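Local coordinates for protein neurotoxin (Clostridium botulinum, PDB 1ZB7) that acts as a zinc endopeptidase that cleaves the synaptobrevins VAMP1, VAMP2 and VAMP3 once inside the host cytosol, at residues 16-27 / 134-144; 37-45 / 109-117. One frame throughout, in Å; residues are numbered along the deposited sequence.

Contact 1 (16-27 / 134-144); sequences NDDIIMMEPFND and ANVSINKKIIQ
Lys140 turns its CG roughly anti to its backbone N (chi1 153°) and runs extended beyond, which carries NZ across to Asn16 O at 2.9 Å; on the way its CE passes beside Ile20 CG2, the two side chains meeting at about a right angle. A water bound to both Lys140 NZ and Asp17 O adds a second tie. The Asn16 amide makes a two-bond link to the backbone of Ile143: OD1 accepts from Ile143 N at 2.9 Å, and ND2 gives to Ile143 O at 3.1 Å. Each donor sits above its acceptor's carbonyl plane. Another water joins Asn16 OD1 to Met21 N and Lys141 O. Beyond this Asn16 end, strands 19-23 and 137-142 run as antiparallel neighbours in the mixed sheet of the M27 protease, their short axes at 140°. Glu23 N bonds to Asn139 O at 2.9 Å and Lys141 N to Met21 O at 3.1 Å, with Met22 and Lys140 as the non-hydrogen-bonded pair between. On the Met22 face, the bent methionine chain brings SD to 3.6 Å from Ile138 CD1, and both residues also touch Ile159 of strand 158-161. On the other face, Asn139 ND2 donates a hydrogen bond to Glu23 OE1 at 3.1 Å from above the carboxylate plane, amide and carboxylate being 65° apart.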
loop_
_atom_site.group_PDB
_atom_site.type_symbol
_atom_site.label_atom_id
_atom_site.label_comp_id
_atom_site.label_asym_id
_atom_site.label_seq_id
_atom_site.Cartn_x
_atom_site.Cartn_y
_atom_site.Cartn_z
ATOM N N ASN A 16 -43.065 20.341 2.205
ATOM C CA ASN A 16 -42.221 21.528 2.304
ATOM C C ASN A 16 -41.451 21.585 3.569
ATOM O O ASN A 16 -40.843 22.569 3.839
ATOM C CB ASN A 16 -43.036 22.805 2.146
ATOM C CG ASN A 16 -43.697 22.909 0.802
ATOM O OD1 ASN A 16 -43.082 22.643 -0.218
ATOM N ND2 ASN A 16 -44.940 23.229 0.796
ATOM N N ASP A 17 -41.511 20.533 4.373
ATOM C CA ASP A 17 -40.837 20.443 5.641
ATOM C C ASP A 17 -39.790 19.317 5.526
ATOM O O ASP A 17 -38.572 19.571 5.346
ATOM C CB ASP A 17 -41.856 20.147 6.754
ATOM C CG ASP A 17 -41.176 19.900 8.146
ATOM O OD1 ASP A 17 -39.949 20.051 8.329
ATOM O OD2 ASP A 17 -41.863 19.468 9.053
ATOM N N ASP A 18 -40.241 18.059 5.618
ATOM C CA ASP A 18 -39.289 16.956 5.586
ATOM C C ASP A 18 -39.397 16.155 4.284
ATOM O O ASP A 18 -38.609 15.270 4.034
ATOM C CB ASP A 18 -39.390 16.106 6.860
ATOM C CG ASP A 18 -40.776 15.487 7.047
ATOM O OD1 ASP A 18 -41.703 15.638 6.202
ATOM O OD2 ASP A 18 -40.938 14.779 8.030
ATOM N N ILE A 19 -40.336 16.543 3.440
ATOM C CA ILE A 19 -40.421 16.036 2.073
ATOM C C ILE A 19 -40.512 17.253 1.160
ATOM O O ILE A 19 -41.492 18.014 1.223
ATOM C CB ILE A 19 -41.601 15.048 1.843
ATOM C CG1 ILE A 19 -41.496 13.885 2.821
ATOM C CG2 ILE A 19 -41.540 14.534 0.422
ATOM C CD1 ILE A 19 -42.654 12.902 2.862
ATOM N N ILE A 20 -39.452 17.478 0.398
ATOM C CA ILE A 20 -39.284 18.694 -0.354
ATOM C C ILE A 20 -38.695 18.443 -1.745
ATOM O O ILE A 20 -38.194 17.314 -2.070
ATOM C CB ILE A 20 -38.307 19.744 0.439
ATOM C CG1 ILE A 20 -36.862 19.200 0.465
ATOM C CG2 ILE A 20 -38.741 20.033 1.859
ATOM C CD1 ILE A 20 -35.760 20.309 0.915
ATOM N N MET A 21 -38.766 19.505 -2.556
ATOM C CA MET A 21 -38.030 19.706 -3.798
ATOM C C MET A 21 -36.807 20.544 -3.523
ATOM O O MET A 21 -36.882 21.591 -2.919
ATOM C CB MET A 21 -38.910 20.360 -4.855
ATOM C CG MET A 21 -40.136 19.503 -5.274
ATOM S SD MET A 21 -39.774 17.777 -5.756
ATOM C CE MET A 21 -39.121 17.973 -7.413
ATOM N N MET A 22 -35.658 20.051 -3.935
ATOM C CA MET A 22 -34.422 20.693 -3.633
ATOM C C MET A 22 -33.459 20.668 -4.810
ATOM O O MET A 22 -33.473 19.782 -5.613
ATOM C CB MET A 22 -33.738 20.087 -2.370
ATOM C CG MET A 22 -33.285 18.684 -2.524
ATOM S SD MET A 22 -31.812 18.202 -1.665
ATOM C CE MET A 22 -32.339 18.281 0.079
ATOM N N GLU A 23 -32.631 21.689 -4.872
ATOM C CA GLU A 23 -31.668 21.863 -5.919
ATOM C C GLU A 23 -30.310 21.966 -5.218
ATOM O O GLU A 23 -29.962 22.974 -4.699
ATOM C CB GLU A 23 -32.080 23.092 -6.696
ATOM C CG GLU A 23 -31.603 23.155 -8.071
ATOM C CD GLU A 23 -30.303 23.843 -8.129
ATOM O OE1 GLU A 23 -30.360 25.109 -8.194
ATOM O OE2 GLU A 23 -29.268 23.105 -8.057
ATOM N N PRO A 24 -29.593 20.849 -5.104
ATOM C CA PRO A 24 -28.361 20.803 -4.283
ATOM C C PRO A 24 -27.014 21.158 -4.929
ATOM O O PRO A 24 -26.005 21.067 -4.281
ATOM C CB PRO A 24 -28.298 19.343 -3.872
ATOM C CG PRO A 24 -29.045 18.591 -4.964
ATOM C CD PRO A 24 -29.917 19.541 -5.703
ATOM N N PHE A 25 -27.005 21.496 -6.196
ATOM C CA PHE A 25 -25.771 21.813 -6.926
ATOM C C PHE A 25 -26.030 23.231 -7.282
ATOM O O PHE A 25 -27.109 23.544 -7.777
ATOM C CB PHE A 25 -25.635 20.919 -8.182
ATOM C CG PHE A 25 -25.775 19.456 -7.878
ATOM C CD1 PHE A 25 -24.888 18.830 -6.991
ATOM C CD2 PHE A 25 -26.816 18.692 -8.442
ATOM C CE1 PHE A 25 -25.023 17.498 -6.670
ATOM C CE2 PHE A 25 -26.948 17.316 -8.138
ATOM C CZ PHE A 25 -26.057 16.727 -7.234
ATOM N N ASN A 26 -25.143 24.140 -6.975
ATOM C CA ASN A 26 -25.534 25.564 -7.136
ATOM C C ASN A 26 -25.705 26.039 -8.637
ATOM O O ASN A 26 -25.496 25.290 -9.592
ATOM C CB ASN A 26 -24.672 26.434 -6.217
ATOM C CG ASN A 26 -24.589 25.842 -4.790
ATOM O OD1 ASN A 26 -23.828 24.886 -4.557
ATOM N ND2 ASN A 26 -25.408 26.357 -3.858
ATOM N N ASP A 27 -26.189 27.246 -8.850
ATOM C CA ASP A 27 -27.146 27.394 -9.969
ATOM C C ASP A 27 -26.633 27.868 -11.351
ATOM O O ASP A 27 -25.975 28.926 -11.481
ATOM C CB ASP A 27 -28.463 28.132 -9.559
ATOM C CG ASP A 27 -28.339 29.020 -8.282
ATOM O OD1 ASP A 27 -27.828 28.556 -7.207
ATOM O OD2 ASP A 27 -28.827 30.181 -8.373
ATOM N N ALA A 134 -22.045 28.520 -0.873
ATOM C CA ALA A 134 -22.261 27.203 -1.476
ATOM C C ALA A 134 -21.853 26.087 -0.541
ATOM O O ALA A 134 -22.456 25.016 -0.603
ATOM C CB ALA A 134 -21.513 27.095 -2.817
ATOM N N ASN A 135 -20.907 26.349 0.375
ATOM C CA ASN A 135 -20.587 25.330 1.391
ATOM C C ASN A 135 -21.636 25.197 2.518
ATOM O O ASN A 135 -21.505 24.313 3.392
ATOM C CB ASN A 135 -19.172 25.526 2.018
ATOM C CG ASN A 135 -18.928 26.886 2.594
ATOM O OD1 ASN A 135 -19.002 27.906 1.881
ATOM N ND2 ASN A 135 -18.534 26.935 3.893
ATOM N N VAL A 136 -22.604 26.111 2.554
ATOM C CA VAL A 136 -23.557 26.142 3.622
ATOM C C VAL A 136 -25.024 25.767 3.201
ATOM O O VAL A 136 -25.667 24.951 3.882
ATOM C CB VAL A 136 -23.544 27.518 4.390
ATOM C CG1 VAL A 136 -24.726 27.588 5.347
ATOM C CG2 VAL A 136 -22.240 27.713 5.210
ATOM N N SER A 137 -25.496 26.421 2.140
ATOM C CA SER A 137 -26.896 26.500 1.687
ATOM C C SER A 137 -27.131 25.994 0.232
ATOM O O SER A 137 -26.318 26.216 -0.675
ATOM C CB SER A 137 -27.457 27.924 1.745
ATOM O OG SER A 137 -27.563 28.432 3.117
ATOM N N ILE A 138 -28.257 25.302 0.071
ATOM C CA ILE A 138 -28.869 24.918 -1.211
ATOM C C ILE A 138 -30.221 25.589 -1.362
ATOM O O ILE A 138 -30.734 26.225 -0.446
ATOM C CB ILE A 138 -29.040 23.360 -1.310
ATOM C CG1 ILE A 138 -29.953 22.766 -0.214
ATOM C CG2 ILE A 138 -27.674 22.728 -1.177
ATOM C CD1 ILE A 138 -30.366 21.280 -0.511
ATOM N N ASN A 139 -30.794 25.463 -2.546
ATOM C CA ASN A 139 -32.134 25.972 -2.838
ATOM C C ASN A 139 -33.175 24.896 -2.524
ATOM O O ASN A 139 -33.057 23.735 -2.928
ATOM C CB ASN A 139 -32.316 26.260 -4.296
ATOM C CG ASN A 139 -31.483 27.432 -4.815
ATOM O OD1 ASN A 139 -31.387 28.473 -4.211
ATOM N ND2 ASN A 139 -30.933 27.246 -6.032
ATOM N N LYS A 140 -34.209 25.331 -1.851
ATOM C CA LYS A 140 -35.417 24.582 -1.590
ATOM C C LYS A 140 -36.597 25.322 -2.245
ATOM O O LYS A 140 -36.713 26.559 -2.212
ATOM C CB LYS A 140 -35.592 24.518 -0.061
ATOM C CG LYS A 140 -37.039 24.369 0.490
ATOM C CD LYS A 140 -37.001 24.376 2.074
ATOM C CE LYS A 140 -38.274 23.765 2.647
ATOM N NZ LYS A 140 -38.521 24.273 4.065
ATOM N N LYS A 141 -37.528 24.571 -2.787
ATOM C CA LYS A 141 -38.671 25.156 -3.443
ATOM C C LYS A 141 -39.889 24.840 -2.615
ATOM O O LYS A 141 -40.234 23.658 -2.482
ATOM C CB LYS A 141 -38.803 24.555 -4.822
ATOM C CG LYS A 141 -39.488 25.384 -5.791
ATOM C CD LYS A 141 -39.749 24.610 -7.067
ATOM C CE LYS A 141 -38.752 24.908 -8.177
ATOM N NZ LYS A 141 -39.377 24.428 -9.444
ATOM N N ILE A 142 -40.559 25.877 -2.126
ATOM C CA ILE A 142 -41.804 25.779 -1.357
ATOM C C ILE A 142 -42.938 25.630 -2.363
ATOM O O ILE A 142 -43.183 26.537 -3.102
ATOM C CB ILE A 142 -42.084 27.068 -0.486
ATOM C CG1 ILE A 142 -40.913 27.436 0.437
ATOM C CG2 ILE A 142 -43.324 26.912 0.334
ATOM C CD1 ILE A 142 -40.602 26.380 1.523
ATOM N N ILE A 143 -43.596 24.481 -2.392
ATOM C CA ILE A 143 -44.636 24.208 -3.354
ATOM C C ILE A 143 -45.984 24.539 -2.754
ATOM O O ILE A 143 -46.459 23.836 -1.867
ATOM C CB ILE A 143 -44.690 22.701 -3.803
ATOM C CG1 ILE A 143 -43.333 22.197 -4.355
ATOM C CG2 ILE A 143 -45.879 22.485 -4.855
ATOM C CD1 ILE A 143 -43.013 22.553 -5.811
ATOM N N GLN A 144 -46.617 25.573 -3.281
ATOM C CA GLN A 144 -47.934 25.989 -2.818
ATOM C C GLN A 144 -48.888 25.994 -4.002
ATOM O O GLN A 144 -48.567 26.567 -5.046
ATOM C CB GLN A 144 -47.893 27.388 -2.184
ATOM C CG GLN A 144 -46.899 27.566 -0.985
ATOM C CD GLN A 144 -47.369 26.939 0.347
ATOM O OE1 GLN A 144 -48.047 25.913 0.356
ATOM N NE2 GLN A 144 -46.962 27.549 1.477
HETATM O O HOH W 1 -40.804 21.635 -1.199
HETATM O O HOH W 2 -37.199 21.802 4.875
#

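Contact 2 (37-45 / 109-117)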
loop_
_atom_site.group_PDB
_atom_site.type_symbol
_atom_site.label_atom_id
_atom_site.label_comp_id
_atom_site.label_asym_id
_atom_site.label_seq_id
_atom_site.Cartn_x
_atom_site.Cartn_y
_atom_site.Cartn_z
ATOM N N PHE A 37 -35.980 13.618 1.202
ATOM C CA PHE A 37 -36.613 13.078 2.443
ATOM C C PHE A 37 -35.635 13.275 3.619
ATOM O O PHE A 37 -34.464 12.832 3.589
ATOM C CB PHE A 37 -36.975 11.619 2.322
ATOM C CG PHE A 37 -37.824 11.308 1.143
ATOM C CD1 PHE A 37 -39.207 11.141 1.283
ATOM C CD2 PHE A 37 -37.277 11.272 -0.112
ATOM C CE1 PHE A 37 -40.022 10.882 0.198
ATOM C CE2 PHE A 37 -38.087 11.003 -1.243
ATOM C CZ PHE A 37 -39.487 10.811 -1.055
ATOM N N ARG A 38 -36.110 14.000 4.621
ATOM C CA ARG A 38 -35.309 14.251 5.779
ATOM C C ARG A 38 -35.610 13.173 6.796
ATOM O O ARG A 38 -36.598 13.257 7.582
ATOM C CB ARG A 38 -35.536 15.649 6.356
ATOM C CG ARG A 38 -34.457 16.106 7.390
ATOM C CD ARG A 38 -34.703 17.451 8.135
ATOM N NE ARG A 38 -35.868 17.356 9.001
ATOM C CZ ARG A 38 -36.992 18.079 8.899
ATOM N NH1 ARG A 38 -37.127 18.996 7.960
ATOM N NH2 ARG A 38 -38.026 17.847 9.720
ATOM N N ILE A 39 -34.722 12.205 6.806
ATOM C CA ILE A 39 -34.839 11.087 7.705
ATOM C C ILE A 39 -34.323 11.305 9.153
ATOM O O ILE A 39 -34.761 10.639 10.116
ATOM C CB ILE A 39 -34.140 9.842 7.068
ATOM C CG1 ILE A 39 -32.655 10.160 6.770
ATOM C CG2 ILE A 39 -34.874 9.434 5.836
ATOM C CD1 ILE A 39 -31.808 8.962 6.919
ATOM N N ILE A 40 -33.373 12.225 9.269
ATOM C CA ILE A 40 -32.728 12.629 10.507
ATOM C C ILE A 40 -32.554 14.108 10.320
ATOM O O ILE A 40 -32.409 14.572 9.202
ATOM C CB ILE A 40 -31.312 11.941 10.717
ATOM C CG1 ILE A 40 -31.442 10.436 10.903
ATOM C CG2 ILE A 40 -30.616 12.471 12.038
ATOM C CD1 ILE A 40 -30.180 9.513 10.515
ATOM N N ASP A 41 -32.628 14.888 11.404
ATOM C CA ASP A 41 -32.204 16.298 11.298
ATOM C C ASP A 41 -30.858 16.537 10.544
ATOM O O ASP A 41 -29.845 15.907 10.822
ATOM C CB ASP A 41 -32.210 16.964 12.652
ATOM C CG ASP A 41 -33.689 17.082 13.201
ATOM O OD1 ASP A 41 -34.549 17.973 12.699
ATOM O OD2 ASP A 41 -33.964 16.204 14.063
ATOM N N ARG A 42 -30.947 17.422 9.571
ATOM C CA ARG A 42 -29.862 17.854 8.757
ATOM C C ARG A 42 -29.318 16.818 7.734
ATOM O O ARG A 42 -28.400 17.115 7.039
ATOM C CB ARG A 42 -28.783 18.441 9.680
ATOM C CG ARG A 42 -29.398 19.705 10.354
ATOM C CD ARG A 42 -28.375 20.656 10.719
ATOM N NE ARG A 42 -28.743 22.032 10.379
ATOM C CZ ARG A 42 -28.101 22.869 9.528
ATOM N NH1 ARG A 42 -26.993 22.575 8.727
ATOM N NH2 ARG A 42 -28.613 24.077 9.483
ATOM N N ILE A 43 -29.993 15.680 7.634
ATOM C CA ILE A 43 -29.612 14.543 6.767
ATOM C C ILE A 43 -30.785 14.125 5.835
ATOM O O ILE A 43 -31.857 13.688 6.295
ATOM C CB ILE A 43 -29.172 13.332 7.625
ATOM C CG1 ILE A 43 -28.081 13.727 8.621
ATOM C CG2 ILE A 43 -28.741 12.225 6.728
ATOM C CD1 ILE A 43 -27.548 12.521 9.479
ATOM N N TRP A 44 -30.542 14.259 4.549
ATOM C CA TRP A 44 -31.508 14.113 3.512
ATOM C C TRP A 44 -31.117 12.919 2.604
ATOM O O TRP A 44 -29.948 12.730 2.311
ATOM C CB TRP A 44 -31.555 15.393 2.666
ATOM C CG TRP A 44 -32.089 16.544 3.458
ATOM C CD1 TRP A 44 -31.363 17.420 4.362
ATOM C CD2 TRP A 44 -33.422 17.027 3.475
ATOM N NE1 TRP A 44 -32.185 18.328 4.838
ATOM C CE2 TRP A 44 -33.442 18.156 4.345
ATOM C CE3 TRP A 44 -34.595 16.636 2.839
ATOM C CZ2 TRP A 44 -34.597 18.864 4.625
ATOM C CZ3 TRP A 44 -35.767 17.309 3.140
ATOM C CH2 TRP A 44 -35.764 18.435 4.001
ATOM N N ILE A 45 -32.120 12.110 2.227
ATOM C CA ILE A 45 -32.020 11.117 1.153
ATOM C C ILE A 45 -32.712 11.630 -0.129
ATOM O O ILE A 45 -33.831 12.021 -0.137
ATOM C CB ILE A 45 -32.637 9.791 1.534
ATOM C CG1 ILE A 45 -32.174 9.328 2.910
ATOM C CG2 ILE A 45 -32.359 8.743 0.473
ATOM C CD1 ILE A 45 -30.673 9.236 3.098
ATOM N N LEU A 109 -23.886 9.307 14.555
ATOM C CA LEU A 109 -25.027 10.100 14.026
ATOM C C LEU A 109 -25.317 11.376 14.785
ATOM O O LEU A 109 -25.514 12.392 14.165
ATOM C CB LEU A 109 -26.301 9.234 13.876
ATOM C CG LEU A 109 -26.174 7.916 13.080
ATOM C CD1 LEU A 109 -27.490 7.138 13.103
ATOM C CD2 LEU A 109 -25.722 8.193 11.645
ATOM N N ASP A 110 -25.243 11.364 16.122
ATOM C CA ASP A 110 -25.383 12.582 16.938
ATOM C C ASP A 110 -24.356 13.670 16.583
ATOM O O ASP A 110 -24.683 14.840 16.449
ATOM C CB ASP A 110 -25.177 12.273 18.426
ATOM C CG ASP A 110 -26.343 11.516 19.073
ATOM O OD1 ASP A 110 -27.490 11.650 18.601
ATOM O OD2 ASP A 110 -26.108 10.828 20.111
ATOM N N MET A 111 -23.105 13.256 16.454
ATOM C CA MET A 111 -22.025 14.167 16.057
ATOM C C MET A 111 -22.173 14.773 14.666
ATOM O O MET A 111 -21.919 15.926 14.501
ATOM C CB MET A 111 -20.681 13.483 16.163
ATOM C CG MET A 111 -20.388 12.991 17.556
ATOM S SD MET A 111 -18.627 12.920 17.895
ATOM C CE MET A 111 -18.240 14.681 18.034
ATOM N N ILE A 112 -22.680 14.016 13.696
ATOM C CA ILE A 112 -22.962 14.559 12.356
ATOM C C ILE A 112 -24.060 15.606 12.378
ATOM O O ILE A 112 -23.907 16.658 11.800
ATOM C CB ILE A 112 -23.227 13.372 11.321
ATOM C CG1 ILE A 112 -21.875 12.659 11.022
ATOM C CG2 ILE A 112 -23.919 13.840 10.101
ATOM C CD1 ILE A 112 -21.995 11.329 10.321
ATOM N N VAL A 113 -25.173 15.302 13.036
ATOM C CA VAL A 113 -26.297 16.210 13.233
ATOM C C VAL A 113 -25.878 17.509 13.860
ATOM O O VAL A 113 -26.236 18.594 13.391
ATOM C CB VAL A 113 -27.395 15.549 14.107
ATOM C CG1 VAL A 113 -28.543 16.584 14.515
ATOM C CG2 VAL A 113 -28.008 14.454 13.324
ATOM N N ASP A 114 -25.091 17.419 14.911
ATOM C CA ASP A 114 -24.568 18.617 15.514
ATOM C C ASP A 114 -23.491 19.409 14.776
ATOM O O ASP A 114 -23.192 20.579 15.198
ATOM C CB ASP A 114 -24.054 18.292 16.948
ATOM C CG ASP A 114 -25.177 18.017 17.900
ATOM O OD1 ASP A 114 -26.413 18.213 17.548
ATOM O OD2 ASP A 114 -24.826 17.567 19.013
ATOM N N ALA A 115 -22.840 18.837 13.768
ATOM C CA ALA A 115 -21.637 19.455 13.176
ATOM C C ALA A 115 -21.975 20.325 11.999
ATOM O O ALA A 115 -21.493 20.147 10.900
ATOM C CB ALA A 115 -20.597 18.434 12.824
ATOM N N ILE A 116 -22.824 21.312 12.266
ATOM C CA ILE A 116 -23.234 22.319 11.300
ATOM C C ILE A 116 -22.007 23.009 10.741
ATOM O O ILE A 116 -21.135 23.391 11.493
ATOM C CB ILE A 116 -24.245 23.243 12.013
ATOM C CG1 ILE A 116 -25.613 22.652 11.925
ATOM C CG2 ILE A 116 -24.292 24.689 11.575
ATOM C CD1 ILE A 116 -25.867 21.905 13.127
ATOM N N PRO A 117 -21.913 23.123 9.425
ATOM C CA PRO A 117 -20.871 23.955 8.817
ATOM C C PRO A 117 -20.913 25.402 9.343
ATOM O O PRO A 117 -21.979 25.923 9.734
ATOM C CB PRO A 117 -21.161 23.897 7.300
ATOM C CG PRO A 117 -22.349 22.971 7.170
ATOM C CD PRO A 117 -22.764 22.437 8.443
#
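Arg42 NH1 is hydrogen-bonded to Asn157 OD1 and lies 3.5 Å from Ile116 CG1, a methylene placed over one face of the guanidinium. That carbon stands 3.2 Å above the plane, offset toward the rim, and the two side chains cross at about a right angle. CD packs against Ile116 CD1, and the bend at chi3 (136°) turns NE and the guanidinium over Ile116 CG1. Arg42 is the third residue of a type II beta turn, 40-43, closed by Ile43 N to Ile40 O at 3.1 Å. This hairpin end, where strand 34-38 passes into 43-46, rests on the C-terminal part of helix 103-114 and on the loop after it. Val113 is the common partner on the helix. Its chi1 of 172° puts CG2 opposite the carbonyl carbon and next to the backbone N, from where it meets Ile40 CG2 at 3.5 Å and Asp41 O at 3.4 Å. Alongside, Ile43 CD1 meets Ile112 CG2 at 3.9 Å, again nearly at right angles. Ile40 CD1 reaches Leu109 CD1 at 4.4 Å, one helical turn before Val113. No hydrogen bond passes directly between the two segments. Their adhesion is therefore mainly apolar, and a polar connection runs through Asn157, whose OD1 takes Arg42 NH1 while its ND2 gives to Ile112 O.

Contact 2 is nested in the chain loop that contact 1 closes, and their centres lie 15 Å apart. They meet where the loop leading into strand 19-23 runs beside strand 34-38: Asp18 O is 2.9 Å from Arg38 N, a probable hydrogen bond, and Asp17 OD1 forms a salt bridge with Arg38 NH1 at 3.0 Å. Packing reinforces the junction, with Ile20 CG1 3.5 Å from CZ3 of Trp44, a residue of strand 43-46. Contact 1 extends the shared sheet to strand 137-142, whereas contact 2 joins it to helix 103-114. Contact 2 also leads toward the catalytic centre: the side chain of Ile112 is about 13 Å from the zinc ion and touches Leu232, within the HExxH motif of helix 224-239.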